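Local coordinates for protein ornithine carbamoyltransferase (Giardia intestinalis, PDB 3GRF) that probably catalyses the reversible transfer of the carbamoyl group from carbamoyl phosphate to ornithine, giving citrulline and phosphate, and is associated with arginine degradation in this parasite, at residues G168-N172 with N173-D177; C192-H196 with K197-P201; K253-R256 with L257-L260; P284-R287 with G288-Q291. All blocks are in the same frame, centred on the assembly; numbering follows the deposited sequence.

Interaction 1. Residues G168-N172 with N173-D177; sequences GDSMN and NVTYD
N172 caps the helix that starts right after it, its side-chain OD1 accepting the backbone N-H of V174 at 2.7 Å. This N-cap sits where strand 164-167 hands over to helix 173-185 in the Rossmann-like Asp/Orn binding domain; the bond is somewhat bent (149° at the hydrogen), and the donor comes from above the carbonyl plane of the amide. The N172 side chain crosses that of T175 at about a right angle, bringing N172 CB to 3.3 Å from T175 OG1. The carbonyl of N172 serves the helix as well: N172 O takes the N-H of Y176 in a nearly straight bond of 2.9 Å and also lies over one face of the Y176 ring, offset toward the rim. Beside it the M171 chain runs alongside the tyrosine, its CG 3.1 Å from Y176 OH. Deeper in, S170 CB meets T175 CG2 at 3.9 Å, and V191 of strand 188-192 touches both residues.

The next shell fixes the cap. With CG anti to the backbone N (chi1 173°), the N172 amide can reach both ways: while OD1 faces the helix, ND2 gives a bond to D169 O at 3.2 Å, almost in the amide plane, and another to D241 OD2. D169 in turn closes an Asx turn through OD1 and the N-H of M171, while its OD2 forms a salt bridge with R256. Behind this turn S170 OG donates to G168 O at 2.9 Å, approaching from above the carbonyl plane.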
# COMPACT_ATOMS: atom_id res chain seq x y z
N GLY A 168 21.85 -28.76 6.73
CA GLY A 168 21.68 -28.36 5.34
C GLY A 168 22.80 -27.50 4.82
O GLY A 168 23.93 -27.53 5.34
N ASP A 169 22.49 -26.78 3.75
CA ASP A 169 23.38 -25.80 3.15
C ASP A 169 23.68 -24.68 4.11
O ASP A 169 22.79 -23.88 4.48
CB ASP A 169 22.76 -25.19 1.91
CG ASP A 169 23.75 -24.34 1.14
OD1 ASP A 169 24.90 -24.17 1.62
OD2 ASP A 169 23.37 -23.87 0.05
N SER A 170 24.96 -24.62 4.50
CA SER A 170 25.31 -23.80 5.62
C SER A 170 26.17 -22.64 5.23
O SER A 170 26.65 -21.88 6.08
CB SER A 170 25.90 -24.65 6.75
OG SER A 170 24.88 -25.55 7.23
N MET A 171 26.32 -22.44 3.93
CA MET A 171 26.89 -21.22 3.44
C MET A 171 25.67 -20.41 3.09
O MET A 171 25.20 -20.41 1.96
CB MET A 171 27.77 -21.49 2.22
CG MET A 171 28.63 -20.30 1.89
SD MET A 171 29.59 -20.41 0.37
CE MET A 171 30.82 -21.62 0.76
N ASN A 172 25.09 -19.76 4.10
CA ASN A 172 23.73 -19.39 4.01
C ASN A 172 23.49 -18.26 4.99
O ASN A 172 23.82 -18.39 6.16
CB ASN A 172 22.88 -20.63 4.32
CG ASN A 172 21.40 -20.37 4.43
OD1 ASN A 172 20.93 -19.24 4.59
ND2 ASN A 172 20.65 -21.45 4.46
N ASN A 173 22.92 -17.20 4.55
CA ASN A 173 22.67 -16.03 5.39
C ASN A 173 21.82 -16.32 6.62
O ASN A 173 21.97 -15.66 7.66
CB ASN A 173 22.04 -14.93 4.53
CG ASN A 173 20.60 -15.20 4.18
OD1 ASN A 173 20.28 -16.14 3.46
ND2 ASN A 173 19.70 -14.36 4.69
N VAL A 174 20.91 -17.28 6.49
CA VAL A 174 20.04 -17.71 7.60
C VAL A 174 20.87 -18.47 8.64
O VAL A 174 20.75 -18.22 9.82
CB VAL A 174 18.74 -18.46 7.08
CG1 VAL A 174 18.18 -19.45 8.12
CG2 VAL A 174 17.63 -17.44 6.70
N THR A 175 21.74 -19.40 8.19
CA THR A 175 22.66 -20.14 9.05
C THR A 175 23.63 -19.19 9.76
O THR A 175 23.79 -19.30 10.96
CB THR A 175 23.47 -21.17 8.26
OG1 THR A 175 22.57 -21.84 7.36
CG2 THR A 175 24.14 -22.19 9.17
N TYR A 176 24.23 -18.25 9.01
CA TYR A 176 25.06 -17.17 9.58
C TYR A 176 24.38 -16.48 10.72
O TYR A 176 24.94 -16.33 11.80
CB TYR A 176 25.42 -16.13 8.53
CG TYR A 176 26.27 -16.69 7.39
CD1 TYR A 176 26.56 -15.91 6.28
CD2 TYR A 176 26.74 -18.02 7.42
CE1 TYR A 176 27.32 -16.43 5.21
CE2 TYR A 176 27.53 -18.56 6.35
CZ TYR A 176 27.81 -17.76 5.26
OH TYR A 176 28.56 -18.27 4.22
N ASP A 177 23.16 -16.03 10.50
CA ASP A 177 22.50 -15.25 11.55
C ASP A 177 22.03 -16.12 12.73
O ASP A 177 21.97 -15.63 13.86
CB ASP A 177 21.35 -14.40 10.93
CG ASP A 177 21.48 -12.91 11.22
OD1 ASP A 177 22.47 -12.43 11.79
OD2 ASP A 177 20.53 -12.19 10.87

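Interaction 2. Residues C192-H196 with K197-P201; sequences CCPDH and KDFKP
H196 and F199 form an edge-to-face aromatic pair, the phenylalanine edge directed at the imidazole face with centroids 5.0 Å apart and planes at 87°. F199 CE1 stands over the middle of the imidazole, while H196 ND1 lies near the plane of the phenyl ring at its edge. H196 CG lies anti to the backbone N (chi1 -172°), which carries the imidazole over toward D198 and F199.

The hydrogen bonds tie the same residues together. D198 N donates a hydrogen bond to H196 ND1 at 3.0 Å, close to the ring plane, and F199 N donates one to H196 O at 2.7 Å. The histidine thus holds the next bend of the chain with both a ring nitrogen and its carbonyl.

The ionic contact lies on the exposed side. K200, extended beyond CG, runs alongside D195 and pairs with it in a salt bridge, NZ to OD2 3.0 Å, reaching the oxygen from above the carboxylate plane.

Apolar contacts fill the inner side of this loop between strand 188-192 and helix 203-216. P194 CD packs against F199 CB at 3.8 Å, and C193 SG rests 4.0 Å from P201 CD. R256, V259 and L260 of helix 256-260 pack against F199, and V259 also against P194.

Because ND1 accepts the D198 amide proton, any proton on the neutral imidazole should sit on NE2, and that bond, with F199 over one face, probably fixes the rotation of the ring.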
# COMPACT_ATOMS: atom_id res chain seq x y z
N CYS A 192 25.28 -28.60 10.81
CA CYS A 192 25.39 -29.91 10.15
C CYS A 192 25.37 -29.76 8.65
O CYS A 192 24.33 -29.58 8.03
CB CYS A 192 24.29 -30.84 10.68
SG CYS A 192 24.31 -31.05 12.49
N CYS A 193 26.53 -29.82 8.05
CA CYS A 193 26.59 -29.50 6.63
C CYS A 193 27.48 -30.49 5.90
O CYS A 193 28.24 -31.21 6.53
CB CYS A 193 27.11 -28.08 6.42
SG CYS A 193 28.73 -27.77 7.18
N PRO A 194 27.38 -30.51 4.56
CA PRO A 194 28.28 -31.32 3.76
C PRO A 194 29.72 -30.84 3.87
O PRO A 194 30.02 -29.65 3.71
CB PRO A 194 27.75 -31.12 2.33
CG PRO A 194 26.33 -30.63 2.48
CD PRO A 194 26.36 -29.81 3.73
N ASP A 195 30.61 -31.78 4.09
CA ASP A 195 32.02 -31.48 4.05
C ASP A 195 32.46 -31.06 2.66
O ASP A 195 33.10 -31.83 1.95
CB ASP A 195 32.84 -32.66 4.52
CG ASP A 195 34.28 -32.26 4.82
OD1 ASP A 195 34.96 -32.99 5.59
OD2 ASP A 195 34.72 -31.21 4.29
N HIS A 196 32.13 -29.82 2.31
CA HIS A 196 32.31 -29.26 0.98
C HIS A 196 32.37 -27.73 1.08
O HIS A 196 31.44 -27.07 1.55
CB HIS A 196 31.17 -29.67 0.07
CG HIS A 196 31.37 -29.28 -1.37
ND1 HIS A 196 31.66 -27.99 -1.76
CD2 HIS A 196 31.31 -30.02 -2.50
CE1 HIS A 196 31.79 -27.96 -3.08
NE2 HIS A 196 31.57 -29.17 -3.55
N LYS A 197 33.48 -27.17 0.62
CA LYS A 197 33.77 -25.75 0.78
C LYS A 197 32.56 -24.87 0.50
O LYS A 197 32.35 -23.87 1.19
CB LYS A 197 34.99 -25.35 -0.08
CG LYS A 197 36.17 -26.32 0.04
CD LYS A 197 37.42 -25.70 0.71
CE LYS A 197 37.82 -26.43 2.02
NZ LYS A 197 39.32 -26.66 2.23
N ASP A 198 31.75 -25.24 -0.50
CA ASP A 198 30.59 -24.42 -0.95
C ASP A 198 29.32 -24.53 -0.07
O ASP A 198 28.33 -23.90 -0.34
CB ASP A 198 30.18 -24.77 -2.39
CG ASP A 198 31.30 -24.59 -3.38
OD1 ASP A 198 32.21 -23.78 -3.11
OD2 ASP A 198 31.27 -25.27 -4.42
N PHE A 199 29.37 -25.37 0.95
CA PHE A 199 28.19 -25.66 1.74
C PHE A 199 28.47 -25.51 3.23
O PHE A 199 27.63 -25.86 4.04
CB PHE A 199 27.64 -27.07 1.42
CG PHE A 199 27.22 -27.24 -0.06
CD1 PHE A 199 28.16 -27.53 -1.03
CD2 PHE A 199 25.88 -27.08 -0.45
CE1 PHE A 199 27.79 -27.65 -2.39
CE2 PHE A 199 25.51 -27.20 -1.78
CZ PHE A 199 26.47 -27.51 -2.75
N LYS A 200 29.65 -24.99 3.59
CA LYS A 200 30.02 -24.80 4.99
C LYS A 200 29.90 -23.32 5.35
O LYS A 200 30.03 -22.49 4.49
CB LYS A 200 31.47 -25.21 5.25
CG LYS A 200 31.85 -26.62 4.88
CD LYS A 200 33.34 -26.76 5.08
CE LYS A 200 33.73 -28.18 4.92
NZ LYS A 200 35.01 -28.50 5.63
N PRO A 201 29.72 -23.00 6.64
CA PRO A 201 29.78 -21.59 7.04
C PRO A 201 31.10 -20.95 6.64
O PRO A 201 32.12 -21.62 6.55
CB PRO A 201 29.71 -21.64 8.56
CG PRO A 201 29.16 -22.94 8.89
CD PRO A 201 29.51 -23.89 7.79

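Interaction 3. Residues K253-R256 with L257-L260; sequences KEAR and LKVL
R256 and L260 make the close-packed part of this first turn of the short helix 256-260; L260 follows R256 one helical turn on, their side chains running side by side. L260 N donates to R256 O at 2.9 Å in the i to i+4 pattern of an alpha-helix, approaching nearly along the C=O axis. L260 CD2 comes over one face of the R256 guanidinium, 3.5 Å from NH1. That flat group is steadied from beyond the turn: NH1 bonds to W243 O as well as to D169, while F199 packs against the arginine.

The side facing solvent is much looser. L257 N reaches E254 O in a weak bond of 3.4 Å, and L257 CD1 lies 3.3 Å from E254 O and grazes E254 CG. E254, A255 and K258 are exposed, and A255 CB meets K258 CG only at 4.1 Å. The chain before K253 is not modelled, consistent with a mobile segment leading into the helix. K258 CG sits between its backbone N and carbonyl carbon (chi1 44°), a choice that swings the chain back over the preceding residues; the remaining torsions of this lysine are all off their usual values, so the unusually close approach of K258 CG to A255 O, 3.0 Å, is doubtful.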
# COMPACT_ATOMS: atom_id res chain seq x y z
N LYS A 253 22.96 -30.12 -12.38
CA LYS A 253 22.52 -28.78 -12.71
C LYS A 253 21.74 -28.20 -11.54
O LYS A 253 21.84 -27.00 -11.24
CB LYS A 253 21.66 -28.82 -13.97
CG LYS A 253 20.49 -29.81 -13.90
CD LYS A 253 19.19 -29.14 -13.45
CE LYS A 253 19.13 -27.68 -13.93
NZ LYS A 253 17.87 -26.97 -13.56
N GLU A 254 20.95 -29.08 -10.93
CA GLU A 254 20.27 -28.93 -9.64
C GLU A 254 20.80 -30.10 -8.83
O GLU A 254 20.12 -30.65 -7.95
CB GLU A 254 18.76 -29.10 -9.86
CG GLU A 254 17.89 -29.05 -8.62
CD GLU A 254 16.94 -27.86 -8.62
OE1 GLU A 254 17.42 -26.72 -8.80
OE2 GLU A 254 15.71 -28.06 -8.43
N ALA A 255 22.06 -30.47 -9.15
CA ALA A 255 22.80 -31.52 -8.47
C ALA A 255 23.58 -30.98 -7.25
O ALA A 255 24.55 -31.59 -6.80
CB ALA A 255 23.75 -32.20 -9.44
N ARG A 256 23.12 -29.87 -6.68
CA ARG A 256 23.31 -29.68 -5.26
C ARG A 256 22.64 -30.79 -4.42
O ARG A 256 23.01 -31.03 -3.26
CB ARG A 256 22.95 -28.27 -4.77
CG ARG A 256 21.80 -27.55 -5.44
CD ARG A 256 21.44 -26.28 -4.62
NE ARG A 256 22.66 -25.63 -4.14
CZ ARG A 256 22.86 -25.13 -2.92
NH1 ARG A 256 21.91 -25.16 -1.98
NH2 ARG A 256 24.05 -24.59 -2.64
N LEU A 257 21.68 -31.48 -5.03
CA LEU A 257 20.93 -32.56 -4.40
C LEU A 257 21.78 -33.76 -4.01
O LEU A 257 21.47 -34.47 -3.07
CB LEU A 257 19.77 -33.00 -5.31
CG LEU A 257 18.36 -32.51 -4.94
CD1 LEU A 257 18.16 -31.03 -5.27
CD2 LEU A 257 17.30 -33.34 -5.63
N LYS A 258 22.85 -34.02 -4.75
CA LYS A 258 23.68 -35.17 -4.41
C LYS A 258 24.52 -34.87 -3.17
O LYS A 258 24.71 -35.73 -2.30
CB LYS A 258 24.53 -35.63 -5.60
CG LYS A 258 25.20 -34.51 -6.36
CD LYS A 258 26.52 -34.96 -6.95
CE LYS A 258 27.50 -33.79 -7.00
NZ LYS A 258 28.16 -33.72 -8.34
N VAL A 259 24.97 -33.62 -3.06
CA VAL A 259 25.75 -33.22 -1.87
C VAL A 259 24.83 -33.00 -0.63
O VAL A 259 25.18 -33.37 0.47
CB VAL A 259 26.79 -32.06 -2.22
CG1 VAL A 259 26.47 -31.42 -3.55
CG2 VAL A 259 26.89 -31.02 -1.16
N LEU A 260 23.62 -32.47 -0.86
CA LEU A 260 22.70 -32.08 0.21
C LEU A 260 21.85 -33.22 0.77
O LEU A 260 21.41 -33.17 1.91
CB LEU A 260 21.77 -30.97 -0.31
CG LEU A 260 21.90 -29.48 0.07
CD1 LEU A 260 23.04 -29.11 1.06
CD2 LEU A 260 21.88 -28.59 -1.18

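Interaction 4. Residues P284-R287 with G288-Q291; sequences PATR and GEEQ
The chain turns back on itself from T286 to E289 in a type I beta turn, closed by E289 N donating to T286 O at 2.9 Å from well above the carbonyl plane. R287 and G288 occupy the two corners. Ahead of the turn the peptide bond before P284 is cis, and the chain from there to T286 is extended.

A second bond holds this extended part to what follows. T286 N donates to E290 OE1 at 2.8 Å, almost straight, meeting the carboxylate on its syn side. E290 gets there by curling back: CG takes the position between backbone N and carbonyl carbon (chi1 66°), and a further bend at chi2 brings OE1 within reach of the T286 N-H. The loop joins strand 278-281, an outermost strand of the five-stranded parallel sheet, to helix 293-296, and includes the proline of the cysteine-leucine-proline signature known in this transferase family.

Water 1 ties the elements together: it can donate to P284 O at 2.8 Å, pairs with T286 OG1 at 2.7 Å, and makes a weak 3.3 Å contact with E290 OE1, though it cannot serve every acceptor within reach. Nearer the surface, T286 CG2 touches E289 CG at 3.5 Å. Q291 OE1 is buried beside A285 CB, 3.9 Å away, without a polar partner in the model, although the fit of this residue is uncertain. The R287 guanidinium forms salt bridges with D297 and with D92 of the second subunit.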
# COMPACT_ATOMS: atom_id res chain seq x y z
N PRO A 284 10.11 -20.51 2.77
CA PRO A 284 9.22 -21.56 2.24
C PRO A 284 9.77 -22.99 2.42
O PRO A 284 10.97 -23.23 2.23
CB PRO A 284 9.14 -21.22 0.75
CG PRO A 284 10.38 -20.46 0.48
CD PRO A 284 10.56 -19.62 1.69
N ALA A 285 8.88 -23.90 2.83
CA ALA A 285 9.20 -25.32 2.99
C ALA A 285 8.97 -26.11 1.70
O ALA A 285 7.91 -25.98 1.07
CB ALA A 285 8.36 -25.92 4.11
N THR A 286 9.95 -26.92 1.31
CA THR A 286 9.77 -27.92 0.25
C THR A 286 9.85 -29.34 0.82
O THR A 286 10.94 -29.85 1.14
CB THR A 286 10.78 -27.72 -0.89
OG1 THR A 286 10.74 -26.36 -1.31
CG2 THR A 286 10.46 -28.60 -2.08
N ARG A 287 8.68 -29.96 0.92
CA ARG A 287 8.48 -31.20 1.69
C ARG A 287 9.33 -32.39 1.38
O ARG A 287 9.37 -33.30 2.20
CB ARG A 287 7.03 -31.65 1.65
CG ARG A 287 6.16 -30.94 2.67
CD ARG A 287 5.18 -30.01 2.00
NE ARG A 287 4.74 -28.89 2.85
CZ ARG A 287 4.22 -29.05 4.06
NH1 ARG A 287 4.10 -30.28 4.57
NH2 ARG A 287 3.84 -28.01 4.77
N GLY A 288 9.96 -32.46 0.22
CA GLY A 288 10.88 -33.59 -0.03
C GLY A 288 12.31 -33.19 -0.28
O GLY A 288 13.10 -34.00 -0.81
N GLU A 289 12.66 -31.95 0.06
CA GLU A 289 14.04 -31.47 -0.05
C GLU A 289 14.69 -31.38 1.32
O GLU A 289 15.17 -32.38 1.83
CB GLU A 289 14.10 -30.17 -0.86
CG GLU A 289 13.51 -30.39 -2.26
CD GLU A 289 13.88 -29.33 -3.28
OE1 GLU A 289 14.34 -28.25 -2.86
OE2 GLU A 289 13.71 -29.60 -4.51
N GLU A 290 14.67 -30.20 1.94
CA GLU A 290 15.40 -30.01 3.20
C GLU A 290 14.81 -30.84 4.35
O GLU A 290 15.52 -31.17 5.32
CB GLU A 290 15.47 -28.52 3.57
CG GLU A 290 14.13 -27.87 3.89
CD GLU A 290 13.37 -27.35 2.68
OE1 GLU A 290 12.28 -26.78 2.87
OE2 GLU A 290 13.85 -27.46 1.54
N GLN A 291 13.54 -31.21 4.22
CA GLN A 291 12.94 -32.17 5.17
C GLN A 291 11.82 -33.00 4.56
O GLN A 291 11.31 -32.65 3.50
CB GLN A 291 12.47 -31.47 6.43
CG GLN A 291 12.14 -30.00 6.21
CD GLN A 291 10.78 -29.85 5.71
OE1 GLN A 291 10.51 -29.16 4.72
NE2 GLN A 291 9.89 -30.57 6.35
O HOH W 1 12.25 -24.77 0.24

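Overall arrangement
Interactions 1, 2 and 3 form a connected patch on the Asp/Orn binding domain; interaction 4 stands apart, its nearest atoms about 5 Å from interaction 3 and about 6 Å from interaction 1. Interaction 1 is the buried one, and its chemistry is mostly polar capping at a helix start. Interaction 2 joins it at the backbone, with S170 N 3.0 Å from F199 O, and combines an aromatic pair and apolar packing with hydrogen bonds to H196 and a salt bridge on its exposed side. Interaction 3 lies on the surface, its inner face closing over F199. Interaction 4 is partly buried, held by a turn, a carboxylate and a water, and alone reaches another subunit.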